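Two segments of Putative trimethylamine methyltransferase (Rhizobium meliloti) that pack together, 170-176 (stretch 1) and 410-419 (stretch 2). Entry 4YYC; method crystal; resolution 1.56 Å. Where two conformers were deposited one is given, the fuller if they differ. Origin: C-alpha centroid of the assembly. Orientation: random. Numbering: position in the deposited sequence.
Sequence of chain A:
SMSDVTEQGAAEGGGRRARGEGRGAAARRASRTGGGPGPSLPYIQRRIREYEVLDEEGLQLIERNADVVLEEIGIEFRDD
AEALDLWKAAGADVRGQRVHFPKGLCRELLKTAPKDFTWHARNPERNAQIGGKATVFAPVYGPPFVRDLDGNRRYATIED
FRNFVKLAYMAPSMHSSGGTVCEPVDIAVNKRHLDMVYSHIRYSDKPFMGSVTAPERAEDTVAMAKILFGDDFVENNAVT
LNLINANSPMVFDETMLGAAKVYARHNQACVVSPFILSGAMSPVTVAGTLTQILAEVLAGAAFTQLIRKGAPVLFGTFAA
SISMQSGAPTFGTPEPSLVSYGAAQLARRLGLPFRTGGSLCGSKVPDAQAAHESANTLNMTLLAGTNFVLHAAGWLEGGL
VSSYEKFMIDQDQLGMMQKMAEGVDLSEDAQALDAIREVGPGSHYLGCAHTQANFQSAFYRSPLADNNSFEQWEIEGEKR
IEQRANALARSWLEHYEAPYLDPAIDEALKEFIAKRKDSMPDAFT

Stretch 1 (170-176) MAPSMHS
Stretch 2 410-419: DQDQLGMMQK

A tight non-helical turn docks by a small, largely polar contact against one face of a helix that runs on beyond both ends of stretch 2, with the side-chain amide oxygen of a glutamine and a bridging water doing most of the specific work. Stretch 2 is helical throughout, with i to i+4 bonds such as Gln-418 N to Leu-414 O (2.9 Å). Stretch 1 leaves a helix at Ala-171 (phi/psi -60/122) and folds into a type I beta turn, Pro-172 at -68/-28 and Ser-173 at -105/15, closed by Met-174 N to Ala-171 O at 3.2 Å. The register ascends in both stretches: Ala-171 CA lies 6.5 Å from Gln-411 CA, and Ser-173 CA lies 5.3 Å from Gly-415 CA.

That closest register pairing falls where the helix has no side chain, and Ser-173 OG comes to 3.5 Å from Gly-415 CA. Ser-173, m rotamer, points toward the helix and donates from OG to Gln-418 OE1 at 2.8 Å; with 80 Å² covered it buries the most in this contact, and its short side chain brings OG to the helix. His-175 (chi1 m, chi2 111°) starts sideways, but its ring reaches back so that NE2 donates to the same Gln-418 OE1 at 2.9 Å, with the acceptor at the ring edge near its plane. Gln-418, chi1 t and chi2 123° between wells, thus offers one oxygen to two donors, while its NE2 is satisfied elsewhere in the structure.

At the other end, Gln-411 curls with chi1 and chi2 both p, placing OE1 3.6 Å from Ala-171 CB; the alanine's CA-to-CB bond points toward the helix. One water accepts from Ser-173 N (2.9 Å) and donates to Gln-411 O and Gln-411 OE1 (both 2.8 Å), tying the turn's backbone to the helix.

Selenomethionine Met-174 (t, p, p) bends its end nearer, setting CE 3.7 Å from CD1 of Leu-414 (m, t), an apolar patch beside the polar network. Altogether 340 Å² is buried.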

HETATM    1  N   MSE A 170     -16.427  -7.256  17.589  1.00 16.45           N
HETATM    2  CA  MSE A 170     -17.378  -6.810  16.587  1.00 17.28           C
HETATM    3  C   MSE A 170     -16.764  -6.605  15.218  1.00 16.74           C
HETATM    4  O   MSE A 170     -17.460  -6.805  14.222  1.00 17.80           O
HETATM    5  CB  MSE A 170     -18.061  -5.542  17.037  1.00 17.99           C
HETATM    6  CG  MSE A 170     -18.968  -5.819  18.214  1.00 19.44           C
HETATM    7 SE   MSE A 170     -19.924  -4.214  18.844  1.00 21.02          SE
HETATM    8  CE  MSE A 170     -18.526  -3.278  19.786  1.00 21.48           C
ATOM      9  N   ALA A 171     -15.511  -6.178  15.126  1.00 15.89           N
ATOM     10  CA  ALA A 171     -14.855  -5.868  13.833  1.00 15.79           C
ATOM     11  C   ALA A 171     -14.855  -7.156  12.977  1.00 16.14           C
ATOM     12  O   ALA A 171     -14.259  -8.162  13.379  1.00 15.83           O
ATOM     13  CB  ALA A 171     -13.449  -5.425  14.055  1.00 15.58           C
ATOM     14  N   PRO A 172     -15.456  -7.118  11.772  1.00 16.73           N
ATOM     15  CA  PRO A 172     -15.652  -8.402  11.085  1.00 17.37           C
ATOM     16  C   PRO A 172     -14.356  -9.078  10.618  1.00 16.86           C
ATOM     17  O   PRO A 172     -14.312 -10.306  10.542  1.00 17.48           O
ATOM     18  CB  PRO A 172     -16.502  -8.050   9.863  1.00 18.31           C
ATOM     19  CG  PRO A 172     -17.071  -6.741  10.141  1.00 18.98           C
ATOM     20  CD  PRO A 172     -16.313  -6.057  11.231  1.00 17.49           C
ATOM     21  N   SER A 173     -13.307  -8.314  10.323  1.00 16.27           N
ATOM     22  CA  SER A 173     -12.049  -8.920   9.879  1.00 16.27           C
ATOM     23  C   SER A 173     -10.983  -8.911  10.944  1.00 16.24           C
ATOM     24  O   SER A 173      -9.825  -9.181  10.653  1.00 16.30           O
ATOM     25  CB  SER A 173     -11.544  -8.318   8.545  1.00 16.47           C
ATOM     26  OG  SER A 173     -12.342  -8.729   7.451  1.00 16.98           O
HETATM   27  N   MSE A 174     -11.354  -8.666  12.202  1.00 16.09           N
HETATM   28  CA  MSE A 174     -10.404  -8.845  13.328  1.00 16.28           C
HETATM   29  C   MSE A 174     -10.558 -10.271  13.757  1.00 16.93           C
HETATM   30  O   MSE A 174     -11.580 -10.642  14.329  1.00 19.98           O
HETATM   31  CB  MSE A 174     -10.691  -7.824  14.428  1.00 16.42           C
HETATM   32  CG  MSE A 174      -9.644  -7.799  15.515  1.00 16.91           C
HETATM   33 SE   MSE A 174      -7.872  -7.382  14.755  1.00 17.78          SE
HETATM   34  CE  MSE A 174      -8.153  -5.547  14.635  1.00 16.51           C
ATOM     35  N   HIS A 175      -9.576 -11.125  13.508  1.00 15.91           N
ATOM     36  CA  HIS A 175      -9.770 -12.549  13.746  1.00 16.14           C
ATOM     37  C   HIS A 175      -9.403 -12.968  15.156  1.00 16.57           C
ATOM     38  O   HIS A 175      -9.897 -13.990  15.614  1.00 18.32           O
ATOM     39  CB  HIS A 175      -8.975 -13.357  12.746  1.00 15.81           C
ATOM     40  CG  HIS A 175      -9.187 -12.879  11.333  1.00 15.58           C
ATOM     41  ND1 HIS A 175      -8.200 -12.259  10.611  1.00 15.43           N
ATOM     42  CD2 HIS A 175     -10.282 -12.897  10.535  1.00 16.17           C
ATOM     43  CE1 HIS A 175      -8.669 -11.922   9.421  1.00 15.56           C
ATOM     44  NE2 HIS A 175      -9.936 -12.294   9.358  1.00 15.84           N
ATOM     45  N   SER A 176      -8.517 -12.232  15.789  1.00 15.50           N
ATOM     46  CA  SER A 176      -8.105 -12.496  17.178  1.00 15.51           C
ATOM     47  C   SER A 176      -8.515 -11.352  18.063  1.00 15.68           C
ATOM     48  O   SER A 176      -8.481 -10.201  17.644  1.00 15.34           O
ATOM     49  CB  SER A 176      -6.596 -12.608  17.223  1.00 15.18           C
ATOM     50  OG  SER A 176      -6.071 -12.646  18.541  1.00 15.90           O
ATOM     51  N   ASP A 410      -8.628   1.582  10.740  1.00 12.79           N
ATOM     52  CA  ASP A 410      -7.771   0.468  10.375  1.00 13.01           C
ATOM     53  C   ASP A 410      -8.581  -0.811  10.140  1.00 13.14           C
ATOM     54  O   ASP A 410      -8.293  -1.571   9.204  1.00 12.99           O
ATOM     55  CB  ASP A 410      -6.742   0.163  11.473  1.00 13.14           C
ATOM     56  CG  ASP A 410      -5.695   1.238  11.674  1.00 13.75           C
ATOM     57  OD1 ASP A 410      -5.386   1.978  10.715  1.00 15.08           O
ATOM     58  OD2 ASP A 410      -5.059   1.264  12.801  1.00 14.60           O
ATOM     59  N   GLN A 411      -9.537  -1.095  10.996  1.00 13.06           N
ATOM     60  CA  GLN A 411     -10.297  -2.339  10.822  1.00 13.68           C
ATOM     61  C   GLN A 411     -11.069  -2.385   9.503  1.00 14.05           C
ATOM     62  O   GLN A 411     -11.308  -3.472   8.940  1.00 14.01           O
ATOM     63  CB  GLN A 411     -11.165  -2.682  12.056  1.00 14.28           C
ATOM     64  CG  GLN A 411     -12.312  -1.772  12.339  1.00 14.78           C
ATOM     65  CD  GLN A 411     -13.525  -2.003  11.489  1.00 15.36           C
ATOM     66  OE1 GLN A 411     -13.939  -3.132  11.264  1.00 16.09           O
ATOM     67  NE2 GLN A 411     -14.100  -0.930  10.978  1.00 16.35           N
ATOM     68  N   ASP A 412     -11.469  -1.213   9.036  1.00 14.51           N
ATOM     69  CA  ASP A 412     -12.096  -1.081   7.727  1.00 15.90           C
ATOM     70  C   ASP A 412     -11.112  -1.500   6.622  1.00 15.23           C
ATOM     71  O   ASP A 412     -11.449  -2.311   5.727  1.00 16.23           O
ATOM     72  CB  ASP A 412     -12.604   0.353   7.586  1.00 16.72           C
ATOM     73  CG  ASP A 412     -13.298   0.616   6.309  1.00 18.63           C
ATOM     74  OD1 ASP A 412     -13.945  -0.314   5.747  1.00 21.19           O
ATOM     75  OD2 ASP A 412     -13.222   1.785   5.843  1.00 19.07           O
ATOM     76  N   GLN A 413      -9.873  -1.037   6.735  1.00 14.38           N
ATOM     77  CA  GLN A 413      -8.826  -1.461   5.833  1.00 14.47           C
ATOM     78  C   GLN A 413      -8.626  -2.961   5.899  1.00 14.44           C
ATOM     79  O   GLN A 413      -8.376  -3.624   4.871  1.00 14.51           O
ATOM     80  CB  GLN A 413      -7.515  -0.681   6.064  1.00 14.65           C
ATOM     81  CG  GLN A 413      -7.642   0.797   5.768  1.00 14.96           C
ATOM     82  CD  GLN A 413      -7.943   1.073   4.285  1.00 16.30           C
ATOM     83  OE1 GLN A 413      -7.232   0.579   3.402  1.00 17.25           O
ATOM     84  NE2 GLN A 413      -8.995   1.819   4.021  1.00 17.53           N
ATOM     85  N   LEU A 414      -8.706  -3.527   7.098  1.00 13.64           N
ATOM     86  CA  LEU A 414      -8.540  -4.974   7.211  1.00 13.79           C
ATOM     87  C   LEU A 414      -9.583  -5.717   6.394  1.00 14.26           C
ATOM     88  O   LEU A 414      -9.286  -6.785   5.843  1.00 14.42           O
ATOM     89  CB  LEU A 414      -8.553  -5.442   8.671  1.00 13.58           C
ATOM     90  CG  LEU A 414      -7.501  -4.822   9.596  1.00 13.27           C
ATOM     91  CD1 LEU A 414      -7.736  -5.388  10.986  1.00 13.45           C
ATOM     92  CD2 LEU A 414      -6.077  -5.077   9.119  1.00 13.16           C
ATOM     93  N   GLY A 415     -10.828  -5.225   6.382  1.00 14.71           N
ATOM     94  CA  GLY A 415     -11.861  -5.855   5.536  1.00 15.66           C
ATOM     95  C   GLY A 415     -11.485  -5.814   4.052  1.00 16.09           C
ATOM     96  O   GLY A 415     -11.752  -6.783   3.316  1.00 16.28           O
HETATM   97  N   MSE A 416     -10.821  -4.737   3.637  1.00 16.23           N
HETATM   98  CA  MSE A 416     -10.386  -4.612   2.232  0.80 16.67           C
HETATM   99  C   MSE A 416      -9.306  -5.630   1.977  1.00 16.68           C
HETATM  100  O   MSE A 416      -9.304  -6.282   0.939  1.00 16.03           O
HETATM  101  CB  MSE A 416      -9.892  -3.210   1.945  0.80 17.45           C
HETATM  102  CG  MSE A 416     -11.110  -2.329   1.918  0.80 18.88           C
HETATM  103 SE   MSE A 416     -10.429  -0.516   1.480  0.80 22.05          SE
HETATM  104  CE  MSE A 416     -11.925   0.371   2.473  0.80 21.72           C
HETATM  105  N   MSE A 417      -8.394  -5.803   2.910  1.00 15.56           N
HETATM  106  CA  MSE A 417      -7.326  -6.782   2.750  1.00 16.22           C
HETATM  107  C   MSE A 417      -7.879  -8.205   2.691  1.00 16.07           C
HETATM  108  O   MSE A 417      -7.448  -9.027   1.885  1.00 15.83           O
HETATM  109  CB  MSE A 417      -6.294  -6.731   3.882  1.00 16.66           C
HETATM  110  CG  MSE A 417      -5.599  -5.386   4.033  1.00 17.81           C
HETATM  111 SE   MSE A 417      -4.564  -4.797   2.460  1.00 21.33          SE
HETATM  112  CE  MSE A 417      -4.738  -2.806   2.619  1.00 23.09           C
ATOM    113  N   GLN A 418      -8.899  -8.496   3.496  1.00 16.00           N
ATOM    114  CA  GLN A 418      -9.548  -9.793   3.484  1.00 16.42           C
ATOM    115  C   GLN A 418     -10.153 -10.080   2.108  1.00 17.01           C
ATOM    116  O   GLN A 418     -10.013 -11.185   1.585  1.00 16.69           O
ATOM    117  CB  GLN A 418     -10.629  -9.829   4.588  1.00 16.63           C
ATOM    118  CG  GLN A 418     -11.413 -11.109   4.639  1.00 17.10           C
ATOM    119  CD  GLN A 418     -11.390 -11.854   5.955  1.00 16.91           C
ATOM    120  OE1 GLN A 418     -11.309 -11.247   7.031  1.00 16.90           O
ATOM    121  NE2 GLN A 418     -11.579 -13.162   5.884  1.00 17.37           N
ATOM    122  N   LYS A 419     -10.794  -9.089   1.535  1.00 17.21           N
ATOM    123  CA  LYS A 419     -11.394  -9.280   0.208  1.00 18.73           C
ATOM    124  C   LYS A 419     -10.310  -9.405  -0.875  1.00 18.51           C
ATOM    125  O   LYS A 419     -10.413 -10.275  -1.753  1.00 17.44           O
ATOM    126  CB  LYS A 419     -12.359  -8.133  -0.073  1.00 20.79           C
ATOM    127  CG  LYS A 419     -13.013  -8.181  -1.439  1.00 23.75           C
ATOM    128  CD  LYS A 419     -13.906  -9.440  -1.587  1.00 26.78           C
ATOM    129  CE  LYS A 419     -14.569  -9.466  -2.963  1.00 30.26           C
ATOM    130  NZ  LYS A 419     -15.341  -8.205  -3.182  1.00 31.86           N
TER
HETATM  131  O   HOH W   1     -12.863  -5.451  10.223  1.00 18.26           O